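Local coordinates for protein cryptochrome DASH, chloroplastic/mitochondrial (Arabidopsis thaliana, PDB 2J4D) that repairs cyclobutane pyrimidine dimers in single-stranded DNA with FAD and a folate light antenna, and may also serve as a photoreceptor, at residues 343-352 with 429-440; 398-406 with 489-497. All coordinates share one frame; numbering follows the deposited sequence.

Interaction 1 (343-352 with 429-440). With MHF (5,10-methenyl-6,7,8-trihydrofolic acid), chain D.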
loop_
_atom_site.group_PDB
_atom_site.type_symbol
_atom_site.label_atom_id
_atom_site.label_comp_id
_atom_site.label_asym_id
_atom_site.label_seq_id
_atom_site.Cartn_x
_atom_site.Cartn_y
_atom_site.Cartn_z
ATOM N N LEU A 343 13.009 -1.056 13.036
ATOM C CA LEU A 343 12.537 -1.488 11.726
ATOM C C LEU A 343 13.330 -0.794 10.620
ATOM O O LEU A 343 13.427 -1.299 9.499
ATOM C CB LEU A 343 11.049 -1.138 11.574
ATOM C CG LEU A 343 10.355 -1.388 10.230
ATOM C CD1 LEU A 343 10.374 -2.876 9.868
ATOM C CD2 LEU A 343 8.911 -0.900 10.328
ATOM N N PHE A 344 13.906 0.361 10.940
ATOM C CA PHE A 344 14.645 1.133 9.950
ATOM C C PHE A 344 16.160 1.140 10.132
ATOM O O PHE A 344 16.886 1.665 9.288
ATOM C CB PHE A 344 14.140 2.572 9.967
ATOM C CG PHE A 344 12.637 2.686 9.935
ATOM C CD1 PHE A 344 11.924 2.305 8.804
ATOM C CD2 PHE A 344 11.939 3.199 11.031
ATOM C CE1 PHE A 344 10.527 2.436 8.753
ATOM C CE2 PHE A 344 10.541 3.337 11.000
ATOM C CZ PHE A 344 9.830 2.958 9.860
ATOM N N HIS A 345 16.630 0.563 11.230
ATOM C CA HIS A 345 18.057 0.541 11.537
ATOM C C HIS A 345 18.806 -0.555 10.796
ATOM O O HIS A 345 18.258 -1.631 10.546
ATOM C CB HIS A 345 18.241 0.400 13.048
ATOM C CG HIS A 345 17.714 1.571 13.820
ATOM N ND1 HIS A 345 17.275 1.473 15.121
ATOM C CD2 HIS A 345 17.554 2.870 13.467
ATOM C CE1 HIS A 345 16.863 2.659 15.536
ATOM N NE2 HIS A 345 17.023 3.523 14.552
ATOM N N LEU A 346 20.065 -0.278 10.457
ATOM C CA LEU A 346 20.892 -1.228 9.715
ATOM C C LEU A 346 20.886 -2.628 10.318
ATOM O O LEU A 346 20.777 -3.615 9.594
ATOM C CB LEU A 346 22.333 -0.705 9.623
ATOM C CG LEU A 346 23.336 -1.563 8.839
ATOM C CD1 LEU A 346 22.853 -1.740 7.404
ATOM C CD2 LEU A 346 24.713 -0.896 8.864
ATOM N N GLY A 347 20.996 -2.711 11.641
ATOM C CA GLY A 347 21.001 -4.004 12.304
ATOM C C GLY A 347 19.623 -4.624 12.429
ATOM O O GLY A 347 19.491 -5.781 12.841
ATOM N N GLY A 348 18.598 -3.847 12.084
ATOM C CA GLY A 348 17.225 -4.321 12.141
ATOM C C GLY A 348 16.734 -4.707 13.523
ATOM O O GLY A 348 17.416 -4.469 14.514
ATOM N N PRO A 349 15.534 -5.297 13.621
ATOM C CA PRO A 349 14.972 -5.715 14.907
ATOM C C PRO A 349 15.906 -6.686 15.627
ATOM O O PRO A 349 15.973 -6.705 16.854
ATOM C CB PRO A 349 13.651 -6.367 14.507
ATOM C CG PRO A 349 13.246 -5.572 13.291
ATOM C CD PRO A 349 14.550 -5.466 12.535
ATOM N N ARG A 350 16.628 -7.492 14.853
ATOM C CA ARG A 350 17.557 -8.454 15.426
ATOM C C ARG A 350 18.783 -7.726 15.996
ATOM O O ARG A 350 19.556 -8.304 16.760
ATOM C CB ARG A 350 17.977 -9.477 14.358
ATOM C CG ARG A 350 18.540 -10.783 14.922
ATOM C CD ARG A 350 19.013 -11.740 13.823
ATOM N NE ARG A 350 17.932 -12.152 12.932
ATOM C CZ ARG A 350 18.076 -13.005 11.921
ATOM N NH1 ARG A 350 19.262 -13.545 11.666
ATOM N NH2 ARG A 350 17.034 -13.322 11.162
ATOM N N ASN A 351 18.934 -6.454 15.627
ATOM C CA ASN A 351 20.048 -5.606 16.076
ATOM C C ASN A 351 21.377 -6.320 15.844
ATOM O O ASN A 351 22.235 -6.419 16.719
ATOM C CB ASN A 351 19.882 -5.235 17.544
ATOM C CG ASN A 351 20.465 -3.877 17.856
ATOM O OD1 ASN A 351 21.364 -3.405 17.162
ATOM N ND2 ASN A 351 19.963 -3.242 18.913
ATOM N N VAL A 352 21.507 -6.757 14.601
ATOM C CA VAL A 352 22.607 -7.536 14.037
ATOM C C VAL A 352 23.911 -6.931 13.539
ATOM O O VAL A 352 23.984 -5.780 13.119
ATOM C CB VAL A 352 22.081 -8.317 12.785
ATOM C CG1 VAL A 352 23.218 -8.786 11.904
ATOM C CG2 VAL A 352 21.270 -9.494 13.214
ATOM N N TYR A 429 9.595 -2.091 4.825
ATOM C CA TYR A 429 10.734 -2.323 5.690
ATOM C C TYR A 429 10.626 -3.670 6.391
ATOM O O TYR A 429 11.638 -4.308 6.677
ATOM C CB TYR A 429 10.859 -1.161 6.669
ATOM C CG TYR A 429 11.360 0.081 5.967
ATOM C CD1 TYR A 429 12.735 0.306 5.809
ATOM C CD2 TYR A 429 10.467 0.998 5.393
ATOM C CE1 TYR A 429 13.209 1.405 5.096
ATOM C CE2 TYR A 429 10.936 2.108 4.668
ATOM C CZ TYR A 429 12.308 2.300 4.526
ATOM O OH TYR A 429 12.795 3.373 3.810
ATOM N N GLY A 430 9.396 -4.109 6.650
ATOM C CA GLY A 430 9.201 -5.398 7.285
ATOM C C GLY A 430 9.763 -6.487 6.387
ATOM O O GLY A 430 10.608 -7.287 6.801
ATOM N N ASN A 431 9.306 -6.515 5.140
ATOM C CA ASN A 431 9.786 -7.519 4.204
ATOM C C ASN A 431 11.280 -7.365 3.914
ATOM O O ASN A 431 11.979 -8.368 3.741
ATOM C CB ASN A 431 8.977 -7.466 2.909
ATOM C CG ASN A 431 7.663 -8.225 3.008
ATOM O OD1 ASN A 431 7.640 -9.454 2.958
ATOM N ND2 ASN A 431 6.562 -7.495 3.158
ATOM N N TRP A 432 11.781 -6.131 3.863
ATOM C CA TRP A 432 13.210 -5.934 3.622
ATOM C C TRP A 432 14.062 -6.483 4.773
ATOM O O TRP A 432 15.091 -7.113 4.524
ATOM C CB TRP A 432 13.556 -4.451 3.386
ATOM C CG TRP A 432 13.473 -4.044 1.940
ATOM C CD1 TRP A 432 12.400 -3.486 1.297
ATOM C CD2 TRP A 432 14.484 -4.233 0.938
ATOM N NE1 TRP A 432 12.680 -3.325 -0.041
ATOM C CE2 TRP A 432 13.951 -3.774 -0.288
ATOM C CE3 TRP A 432 15.787 -4.750 0.958
ATOM C CZ2 TRP A 432 14.677 -3.818 -1.487
ATOM C CZ3 TRP A 432 16.507 -4.795 -0.233
ATOM C CH2 TRP A 432 15.948 -4.332 -1.439
ATOM N N THR A 433 13.648 -6.264 6.024
ATOM C CA THR A 433 14.433 -6.780 7.144
ATOM C C THR A 433 14.488 -8.296 7.061
ATOM O O THR A 433 15.531 -8.902 7.331
ATOM C CB THR A 433 13.856 -6.378 8.523
ATOM O OG1 THR A 433 12.539 -6.915 8.678
ATOM C CG2 THR A 433 13.815 -4.874 8.656
ATOM N N TYR A 434 13.364 -8.907 6.689
ATOM C CA TYR A 434 13.301 -10.355 6.532
ATOM C C TYR A 434 14.287 -10.801 5.454
ATOM O O TYR A 434 15.165 -11.629 5.704
ATOM C CB TYR A 434 11.885 -10.784 6.140
ATOM C CG TYR A 434 11.040 -11.217 7.312
ATOM C CD1 TYR A 434 10.946 -10.427 8.459
ATOM C CD2 TYR A 434 10.338 -12.422 7.283
ATOM C CE1 TYR A 434 10.175 -10.824 9.550
ATOM C CE2 TYR A 434 9.563 -12.830 8.367
ATOM C CZ TYR A 434 9.487 -12.026 9.496
ATOM O OH TYR A 434 8.720 -12.416 10.570
ATOM N N GLY A 435 14.140 -10.238 4.257
ATOM C CA GLY A 435 15.022 -10.587 3.157
ATOM C C GLY A 435 16.490 -10.327 3.436
ATOM O O GLY A 435 17.360 -11.062 2.968
ATOM N N ALA A 436 16.774 -9.283 4.205
ATOM C CA ALA A 436 18.144 -8.927 4.536
ATOM C C ALA A 436 18.683 -9.769 5.691
ATOM O O ALA A 436 19.862 -9.686 6.022
ATOM C CB ALA A 436 18.225 -7.452 4.890
ATOM N N GLY A 437 17.813 -10.569 6.299
ATOM C CA GLY A 437 18.218 -11.408 7.411
ATOM C C GLY A 437 18.415 -10.675 8.727
ATOM O O GLY A 437 19.163 -11.139 9.587
ATOM N N VAL A 438 17.752 -9.534 8.900
ATOM C CA VAL A 438 17.886 -8.773 10.139
ATOM C C VAL A 438 16.577 -8.683 10.932
ATOM O O VAL A 438 16.459 -7.891 11.876
ATOM C CB VAL A 438 18.422 -7.347 9.865
ATOM C CG1 VAL A 438 19.787 -7.433 9.193
ATOM C CG2 VAL A 438 17.446 -6.569 8.988
ATOM N N GLY A 439 15.599 -9.491 10.532
ATOM C CA GLY A 439 14.320 -9.536 11.220
ATOM C C GLY A 439 14.468 -10.556 12.333
ATOM O O GLY A 439 15.539 -11.147 12.465
ATOM N N ASN A 440 13.426 -10.787 13.122
ATOM C CA ASN A 440 13.565 -11.747 14.210
ATOM C C ASN A 440 13.090 -13.161 13.961
ATOM O O ASN A 440 12.728 -13.876 14.898
ATOM C CB ASN A 440 12.935 -11.186 15.483
ATOM C CG ASN A 440 13.869 -10.236 16.217
ATOM O OD1 ASN A 440 13.428 -9.253 16.805
ATOM N ND2 ASN A 440 15.165 -10.533 16.189
HETATM N N1 MHF D . 8.072 5.943 5.942
HETATM C C2 MHF D . 6.940 6.160 6.694
HETATM N NA2 MHF D . 5.721 6.128 6.083
HETATM N N3 MHF D . 7.012 6.405 8.013
HETATM C C4 MHF D . 8.216 6.472 8.658
HETATM O O4 MHF D . 8.264 6.709 9.872
HETATM C C4A MHF D . 9.413 6.271 7.910
HETATM N N5 MHF D . 10.716 6.359 8.464
HETATM C C6 MHF D . 11.940 6.493 7.601
HETATM C C7 MHF D . 11.793 5.453 6.467
HETATM N N8 MHF D . 10.494 5.771 5.788
HETATM C C8A MHF D . 9.324 5.992 6.531
HETATM C C9 MHF D . 13.160 6.294 8.544
HETATM N N10 MHF D . 12.520 5.911 9.827
HETATM C C11 MHF D . 11.197 6.551 9.834
HETATM C C12 MHF D . 14.752 6.831 13.384
HETATM C C13 MHF D . 15.339 6.110 12.301
HETATM C C14 MHF D . 14.611 5.842 11.143
HETATM C C15 MHF D . 13.268 6.283 11.012
HETATM C C16 MHF D . 12.677 7.037 12.103
HETATM C C17 MHF D . 13.415 7.308 13.272
HETATM C C MHF D . 15.548 7.048 14.622
HETATM O O MHF D . 16.687 6.599 14.681
HETATM N N MHF D . 15.032 7.709 15.682
HETATM C CA MHF D . 15.830 7.879 16.896
HETATM C CB MHF D . 15.411 9.146 17.641
HETATM C CG MHF D . 15.572 10.414 16.842
HETATM C CD MHF D . 16.999 10.624 16.384
HETATM O OE1 MHF D . 17.859 10.905 17.245
HETATM O OE2 MHF D . 17.261 10.488 15.167
HETATM C CT MHF D . 15.652 6.669 17.817
HETATM O O1 MHF D . 14.705 5.886 17.594
HETATM O O2 MHF D . 16.456 6.513 18.760
#
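Tyr-429 offers one face of its ring to the edge of Phe-344, a T-shaped pair with centroids 5.0 Å apart and planes at 79°. Phe-344 in turn lies with a face against the folate antenna, CD2 only 3.0 Å from N10 of MHF, and His-345 NE2 donates a nearly straight bond (170°) to the ligand's amide oxygen O. The Tyr-429 hydroxyl is hydrogen-bonded to Glu-417, another residue of the antenna pocket. Leu-343 CD1 settles 3.6 Å from Gly-430 N. At chi1 62° Thr-433 sets OG1 between backbone N and carbonyl carbon, bonded to Gly-430 O, and turns CG2 to Leu-343 O and Pro-349 CD. The helix closes in a Schellman motif at Gly-437, whose carbonyl oxygen lies over a face of the Arg-350 guanidinium. Val-438 packs CB against Gly-347 O, and its own carbonyl oxygen accepts a bond from Arg-350 N at 3.0 Å. Gly-439 O lies near the guanidinium plane of Arg-350, met end-on by NE (2.6 Å) and, less straight and from above its own carbonyl plane, by NH2 (2.9 Å); NH2 also makes a salt bridge to Asp-445. Asn-440 runs in the opposite direction to Arg-350, its ND2 lying against the arginine's CA and CB. Helix 425-436, thus tied to the loop after helix 317-339, rests on that helix through Tyr-434, on 409-419 through Trp-432 and on 391-404 through Ala-436.

Interaction 2 (398-406 with 489-497)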
loop_
_atom_site.group_PDB
_atom_site.type_symbol
_atom_site.label_atom_id
_atom_site.label_comp_id
_atom_site.label_asym_id
_atom_site.label_seq_id
_atom_site.Cartn_x
_atom_site.Cartn_y
_atom_site.Cartn_z
ATOM N N CYS A 398 15.839 -8.270 -3.712
ATOM C CA CYS A 398 16.277 -7.943 -2.355
ATOM C C CYS A 398 17.491 -8.808 -1.999
ATOM O O CYS A 398 18.513 -8.315 -1.498
ATOM C CB CYS A 398 15.145 -8.207 -1.351
ATOM S SG CYS A 398 15.703 -8.281 0.374
ATOM N N SER A 399 17.374 -10.104 -2.250
ATOM C CA SER A 399 18.475 -11.020 -1.964
ATOM C C SER A 399 19.709 -10.627 -2.779
ATOM O O SER A 399 20.825 -10.611 -2.268
ATOM C CB SER A 399 18.068 -12.459 -2.310
ATOM O OG SER A 399 19.119 -13.368 -2.022
ATOM N N PHE A 400 19.503 -10.298 -4.050
ATOM C CA PHE A 400 20.616 -9.912 -4.910
ATOM C C PHE A 400 21.370 -8.690 -4.379
ATOM O O PHE A 400 22.609 -8.682 -4.303
ATOM C CB PHE A 400 20.118 -9.612 -6.323
ATOM C CG PHE A 400 21.226 -9.333 -7.301
ATOM C CD1 PHE A 400 21.942 -10.381 -7.876
ATOM C CD2 PHE A 400 21.567 -8.025 -7.634
ATOM C CE1 PHE A 400 22.982 -10.129 -8.771
ATOM C CE2 PHE A 400 22.605 -7.760 -8.529
ATOM C CZ PHE A 400 23.316 -8.817 -9.098
ATOM N N LEU A 401 20.626 -7.651 -4.019
ATOM C CA LEU A 401 21.244 -6.434 -3.512
ATOM C C LEU A 401 22.024 -6.666 -2.238
ATOM O O LEU A 401 23.147 -6.174 -2.081
ATOM C CB LEU A 401 20.186 -5.359 -3.260
ATOM C CG LEU A 401 20.779 -4.046 -2.736
ATOM C CD1 LEU A 401 20.034 -2.877 -3.351
ATOM C CD2 LEU A 401 20.720 -4.005 -1.211
ATOM N N VAL A 402 21.426 -7.416 -1.324
ATOM C CA VAL A 402 22.047 -7.693 -0.042
ATOM C C VAL A 402 23.162 -8.734 -0.069
ATOM O O VAL A 402 24.244 -8.505 0.467
ATOM C CB VAL A 402 20.992 -8.167 0.992
ATOM C CG1 VAL A 402 21.681 -8.642 2.270
ATOM C CG2 VAL A 402 20.020 -7.036 1.301
ATOM N N ARG A 403 22.892 -9.872 -0.694
ATOM C CA ARG A 403 23.854 -10.966 -0.712
ATOM C C ARG A 403 24.847 -11.026 -1.864
ATOM O O ARG A 403 26.015 -11.335 -1.653
ATOM C CB ARG A 403 23.094 -12.289 -0.597
ATOM C CG ARG A 403 22.214 -12.330 0.648
ATOM C CD ARG A 403 21.694 -13.720 0.969
ATOM N NE ARG A 403 21.097 -13.750 2.303
ATOM C CZ ARG A 403 19.962 -13.137 2.619
ATOM N NH1 ARG A 403 19.307 -12.460 1.689
ATOM N NH2 ARG A 403 19.494 -13.180 3.861
ATOM N N ASP A 404 24.395 -10.738 -3.075
ATOM C CA ASP A 404 25.292 -10.773 -4.219
ATOM C C ASP A 404 26.081 -9.479 -4.350
ATOM O O ASP A 404 27.271 -9.506 -4.660
ATOM C CB ASP A 404 24.499 -11.054 -5.490
ATOM C CG ASP A 404 23.903 -12.447 -5.494
ATOM O OD1 ASP A 404 24.686 -13.425 -5.491
ATOM O OD2 ASP A 404 22.658 -12.565 -5.486
ATOM N N MET A 405 25.426 -8.348 -4.094
ATOM C CA MET A 405 26.090 -7.054 -4.191
ATOM C C MET A 405 26.691 -6.591 -2.869
ATOM O O MET A 405 27.567 -5.726 -2.856
ATOM C CB MET A 405 25.120 -5.993 -4.709
ATOM C CG MET A 405 24.603 -6.281 -6.097
ATOM S SD MET A 405 23.602 -4.936 -6.715
ATOM C CE MET A 405 24.806 -3.989 -7.578
ATOM N N GLY A 406 26.219 -7.162 -1.764
ATOM C CA GLY A 406 26.731 -6.791 -0.454
ATOM C C GLY A 406 26.408 -5.371 -0.011
ATOM O O GLY A 406 27.124 -4.790 0.808
ATOM N N ASP A 489 27.635 -6.497 -19.695
ATOM C CA ASP A 489 28.537 -7.027 -18.679
ATOM C C ASP A 489 27.778 -7.182 -17.375
ATOM O O ASP A 489 26.772 -6.502 -17.144
ATOM C CB ASP A 489 29.723 -6.086 -18.427
ATOM C CG ASP A 489 30.726 -6.069 -19.567
ATOM O OD1 ASP A 489 31.197 -7.152 -19.983
ATOM O OD2 ASP A 489 31.055 -4.960 -20.039
ATOM N N THR A 490 28.268 -8.076 -16.525
ATOM C CA THR A 490 27.665 -8.298 -15.221
ATOM C C THR A 490 28.466 -7.449 -14.244
ATOM O O THR A 490 29.700 -7.410 -14.317
ATOM C CB THR A 490 27.752 -9.769 -14.816
ATOM O OG1 THR A 490 29.097 -10.226 -14.979
ATOM C CG2 THR A 490 26.820 -10.610 -15.672
ATOM N N VAL A 491 27.771 -6.764 -13.340
ATOM C CA VAL A 491 28.427 -5.888 -12.377
ATOM C C VAL A 491 29.125 -6.624 -11.228
ATOM O O VAL A 491 30.082 -6.112 -10.647
ATOM C CB VAL A 491 27.422 -4.866 -11.796
ATOM C CG1 VAL A 491 26.394 -5.571 -10.929
ATOM C CG2 VAL A 491 28.159 -3.800 -11.008
ATOM N N VAL A 492 28.648 -7.820 -10.910
ATOM C CA VAL A 492 29.241 -8.641 -9.852
ATOM C C VAL A 492 29.000 -10.101 -10.179
ATOM O O VAL A 492 28.081 -10.441 -10.923
ATOM C CB VAL A 492 28.572 -8.445 -8.472
ATOM C CG1 VAL A 492 29.056 -7.180 -7.815
ATOM C CG2 VAL A 492 27.052 -8.448 -8.642
ATOM N N PRO A 493 29.831 -10.985 -9.631
ATOM C CA PRO A 493 29.699 -12.425 -9.833
ATOM C C PRO A 493 28.563 -12.821 -8.896
ATOM O O PRO A 493 28.243 -12.073 -7.969
ATOM C CB PRO A 493 31.062 -12.953 -9.370
ATOM C CG PRO A 493 31.450 -11.951 -8.298
ATOM C CD PRO A 493 31.128 -10.665 -9.008
ATOM N N LEU A 494 27.920 -13.952 -9.138
ATOM C CA LEU A 494 26.857 -14.355 -8.242
ATOM C C LEU A 494 27.595 -15.002 -7.083
ATOM O O LEU A 494 28.577 -15.719 -7.290
ATOM C CB LEU A 494 25.917 -15.347 -8.920
ATOM C CG LEU A 494 25.065 -14.697 -10.010
ATOM C CD1 LEU A 494 24.339 -15.783 -10.787
ATOM C CD2 LEU A 494 24.079 -13.698 -9.398
ATOM N N LYS A 495 27.148 -14.701 -5.871
ATOM C CA LYS A 495 27.749 -15.237 -4.673
ATOM C C LYS A 495 27.725 -16.762 -4.614
ATOM O O LYS A 495 28.620 -17.346 -4.022
ATOM C CB LYS A 495 27.047 -14.652 -3.461
ATOM C CG LYS A 495 27.726 -14.966 -2.165
ATOM C CD LYS A 495 26.794 -14.687 -1.024
ATOM C CE LYS A 495 27.053 -15.682 0.073
ATOM N NZ LYS A 495 27.172 -15.041 1.398
ATOM N N HIS A 496 26.736 -17.431 -5.201
ATOM C CA HIS A 496 26.721 -18.900 -5.154
ATOM C C HIS A 496 26.687 -19.731 -6.448
ATOM O O HIS A 496 25.604 -19.932 -7.058
ATOM C CB HIS A 496 25.606 -19.311 -4.217
ATOM C CG HIS A 496 25.855 -18.887 -2.795
ATOM N ND1 HIS A 496 26.762 -19.539 -1.987
ATOM C CD2 HIS A 496 25.364 -17.863 -2.048
ATOM C CE1 HIS A 496 26.808 -18.956 -0.802
ATOM N NE2 HIS A 496 25.966 -17.938 -0.810
ATOM N N GLY A 497 27.901 -20.238 -6.766
ATOM C CA GLY A 497 28.250 -21.052 -7.949
ATOM C C GLY A 497 27.248 -21.630 -8.935
ATOM O O GLY A 497 26.241 -21.045 -9.407
HETATM O O HOH W 1 28.994 -11.423 -5.619
#
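Lys-495 and Asp-404 meet through a main-chain N-H and a carboxylate, while the lysine's side chain runs on along helix 391-404. Its CB lies 3.3 Å from Asp-404 OD1. CG follows past Arg-403 O, and CD comes closer to that carbonyl oxygen, at 3.5 Å. Beyond CD the chain bends twice, and the ammonium NZ stops 6.3 Å from Arg-403 NE, two like charges near each other but not in contact. The guanidinium of Arg-403 has its own partner in Gly-435 O, to which NH1 is hydrogen-bonded.

Lys-495 N donates to Asp-404 OD1 at 2.8 Å, entering nearly along the C-O axis, and Tyr-447 OH bonds to the same oxygen. With an alanine in place of Asp-404, the Lys-495 N-H and the Tyr-447 hydroxyl would probably lose their shared acceptor, leaving the segment after helix 483-486 less firmly fixed. One water adds a second link, donating to both Asp-404 O and Pro-493 O.

Apolar groups fill the flank. Phe-400, with CG anti to its backbone N (chi1 -175°), extends its ring to segment 489-497, where Leu-494 CD2 sits at the edge in plane, 3.8 Å from CE1, and Val-492 CG2 lies as close to CZ. Met-405 touches Val-492 through CG and Val-491 through CE.

A wider pi-type turn runs through 400-404, Met-405 N bonding to Phe-400 O, and Gly-406 follows with positive phi. It is a worked case of an irregular segment near the modelled C-terminal end laid over a helix in the helical FAD-binding domain of a class-1 photolyase.

From the N terminus the segments come as 343-352, 398-406, 429-440 and 489-497, so the two contacts alternate along the chain and their loops cross. Interaction 1 closes a loop of 76 residues when helix 425-436 returns to the segment following helix 317-339. Interaction 2 begins within that loop, on helix 391-404, and closes outside it, in the segment after helix 483-486. The two meet directly, where the guanidinium of Arg-403 reaches helix 425-436 and Cys-398 packs on Trp-432. The FAD-domain side of the antenna pocket, the FAD-contacting helix 425-436, helix 391-404 and the segment 489-497 are thereby joined.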